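Local coordinates for uncharacterized protein (Staphylococcus aureus subsp. aureus, PDB 3QFK) that is of unknown function but belongs to the calcineurin-like phosphoesterase family, is a putative 5'-nucleotidase and carries a zinc and a manganese ion, at residues A[30-35]-A[91-96]. Residues are numbered along the deposited sequence; the frame is centred on the assembly and turned at random.
Sequences GYIFPT and QPLVDF
I32 projects from an irregular loop against L93 and F96 on one side of helix 91-99, in the metal-bearing calcineurin-like phosphoesterase part of the chain. The loop follows strand 19-25 of a mixed sheet; G30, the first residue of 30-35, directly follows H29, which with D27 belongs to the zinc site. No hydrogen bond joins 30-35 to 91-96, and the union is wholly apolar and buried.

Aliphatic contact comes from one branch of I32: its CD1 meets L93 CD1 at 3.7 Å, with CG1 of the same isoleucine almost as close to that methyl. L93 reaches over because its CG stands anti to the backbone N (chi1 177°), and its CD1 also comes within 4.4 Å of G30 CA. From helix 78-85, L83 touches L93 and F79 touches I32.

The other branch of I32 makes a CH-pi contact. Its CG2 sits over the middle of the F96 ring, 3.6 Å from the centroid and only 9° off the normal, so the methyl touches the whole ring rather than one edge.

The aromatic pair is looser. F33 and F96 meet with their planes 81° apart and their centroids separated by 5.8 Å. L49 of helix 48-59 touches I32, F33 and F96, while helix 304-317 packs on both phenylalanines through R310, D306 and L309. The two phenylalanine side chains cross at about a right angle, and the closest atoms of the pair are F33 CZ and F96 CZ, 4.0 Å apart.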
loop_
_atom_site.group_PDB
_atom_site.type_symbol
_atom_site.label_atom_id
_atom_site.label_comp_id
_atom_site.label_asym_id
_atom_site.label_seq_id
_atom_site.Cartn_x
_atom_site.Cartn_y
_atom_site.Cartn_z
ATOM N N GLY A 30 8.471 5.921 -1.838
ATOM C CA GLY A 30 9.857 5.869 -2.289
ATOM C C GLY A 30 10.016 6.160 -3.783
ATOM O O GLY A 30 11.070 5.862 -4.379
ATOM N N TYR A 31 8.961 6.658 -4.421
ATOM C CA TYR A 31 9.076 7.090 -5.804
ATOM C C TYR A 31 9.585 8.552 -5.778
ATOM O O TYR A 31 8.804 9.516 -5.781
ATOM C CB TYR A 31 7.776 6.942 -6.563
ATOM C CG TYR A 31 7.462 5.480 -6.826
ATOM C CD1 TYR A 31 7.961 4.836 -7.967
ATOM C CD2 TYR A 31 6.768 4.715 -5.899
ATOM C CE1 TYR A 31 7.714 3.466 -8.207
ATOM C CE2 TYR A 31 6.510 3.311 -6.141
ATOM C CZ TYR A 31 6.998 2.721 -7.280
ATOM O OH TYR A 31 6.770 1.382 -7.523
ATOM N N ILE A 32 10.902 8.677 -5.721
ATOM C CA ILE A 32 11.608 9.982 -5.690
ATOM C C ILE A 32 11.895 10.485 -7.108
ATOM O O ILE A 32 11.564 11.616 -7.471
ATOM C CB ILE A 32 12.932 9.841 -4.942
ATOM C CG1 ILE A 32 12.706 9.294 -3.519
ATOM C CG2 ILE A 32 13.666 11.178 -4.902
ATOM C CD1 ILE A 32 11.747 10.109 -2.694
ATOM N N PHE A 33 12.509 9.629 -7.912
ATOM C CA PHE A 33 12.848 9.959 -9.302
ATOM C C PHE A 33 11.629 9.917 -10.190
ATOM O O PHE A 33 10.637 9.295 -9.837
ATOM C CB PHE A 33 13.917 9.018 -9.819
ATOM C CG PHE A 33 15.165 9.052 -9.006
ATOM C CD1 PHE A 33 16.066 10.102 -9.142
ATOM C CD2 PHE A 33 15.446 8.048 -8.103
ATOM C CE1 PHE A 33 17.192 10.133 -8.385
ATOM C CE2 PHE A 33 16.591 8.082 -7.360
ATOM C CZ PHE A 33 17.450 9.136 -7.491
ATOM N N PRO A 34 11.700 10.575 -11.359
ATOM C CA PRO A 34 10.540 10.642 -12.253
ATOM C C PRO A 34 10.338 9.371 -13.095
ATOM O O PRO A 34 10.356 9.413 -14.316
ATOM C CB PRO A 34 10.846 11.878 -13.097
ATOM C CG PRO A 34 12.334 11.929 -13.137
ATOM C CD PRO A 34 12.797 11.455 -11.812
ATOM N N THR A 35 10.129 8.247 -12.431
ATOM C CA THR A 35 9.996 6.977 -13.154
ATOM C C THR A 35 9.313 5.934 -12.311
ATOM O O THR A 35 9.353 6.014 -11.091
ATOM C CB THR A 35 11.405 6.462 -13.549
ATOM O OG1 THR A 35 11.314 5.172 -14.149
ATOM C CG2 THR A 35 12.348 6.358 -12.298
ATOM N N GLN A 91 18.808 6.233 5.213
ATOM C CA GLN A 91 19.461 7.570 5.061
ATOM C C GLN A 91 19.373 8.158 3.645
ATOM O O GLN A 91 18.949 9.317 3.493
ATOM C CB GLN A 91 20.919 7.582 5.566
ATOM C CG GLN A 91 21.556 9.024 5.596
ATOM C CD GLN A 91 20.788 9.992 6.512
ATOM O OE1 GLN A 91 20.648 9.737 7.700
ATOM N NE2 GLN A 91 20.292 11.096 5.954
ATOM N N PRO A 92 19.712 7.369 2.593
ATOM C CA PRO A 92 19.624 8.002 1.259
ATOM C C PRO A 92 18.208 8.525 0.916
ATOM O O PRO A 92 18.083 9.533 0.236
ATOM C CB PRO A 92 20.100 6.904 0.309
ATOM C CG PRO A 92 20.968 5.977 1.198
ATOM C CD PRO A 92 20.213 5.979 2.509
ATOM N N LEU A 93 17.168 7.878 1.429
ATOM C CA LEU A 93 15.786 8.321 1.202
ATOM C C LEU A 93 15.458 9.533 2.084
ATOM O O LEU A 93 14.808 10.517 1.657
ATOM C CB LEU A 93 14.816 7.163 1.477
ATOM C CG LEU A 93 13.318 7.393 1.389
ATOM C CD1 LEU A 93 12.901 7.947 0.045
ATOM C CD2 LEU A 93 12.607 6.049 1.641
ATOM N N VAL A 94 15.851 9.421 3.339
ATOM C CA VAL A 94 15.679 10.484 4.305
ATOM C C VAL A 94 16.369 11.764 3.822
ATOM O O VAL A 94 15.815 12.843 4.004
ATOM C CB VAL A 94 16.192 10.063 5.705
ATOM C CG1 VAL A 94 16.513 11.299 6.585
ATOM C CG2 VAL A 94 15.164 9.142 6.370
ATOM N N ASP A 95 17.539 11.645 3.194
ATOM C CA ASP A 95 18.246 12.820 2.670
ATOM C C ASP A 95 17.353 13.632 1.731
ATOM O O ASP A 95 17.349 14.842 1.821
ATOM C CB ASP A 95 19.514 12.453 1.906
ATOM C CG ASP A 95 20.642 11.995 2.802
ATOM O OD1 ASP A 95 20.565 12.152 4.049
ATOM O OD2 ASP A 95 21.626 11.485 2.241
ATOM N N PHE A 96 16.604 12.973 0.838
ATOM C CA PHE A 96 15.704 13.705 -0.078
ATOM C C PHE A 96 14.673 14.453 0.713
ATOM O O PHE A 96 14.439 15.644 0.463
ATOM C CB PHE A 96 14.999 12.792 -1.098
ATOM C CG PHE A 96 15.907 12.279 -2.162
ATOM C CD1 PHE A 96 16.318 13.115 -3.196
ATOM C CD2 PHE A 96 16.392 10.979 -2.119
ATOM C CE1 PHE A 96 17.185 12.655 -4.168
ATOM C CE2 PHE A 96 17.251 10.514 -3.096
ATOM C CZ PHE A 96 17.636 11.340 -4.127
#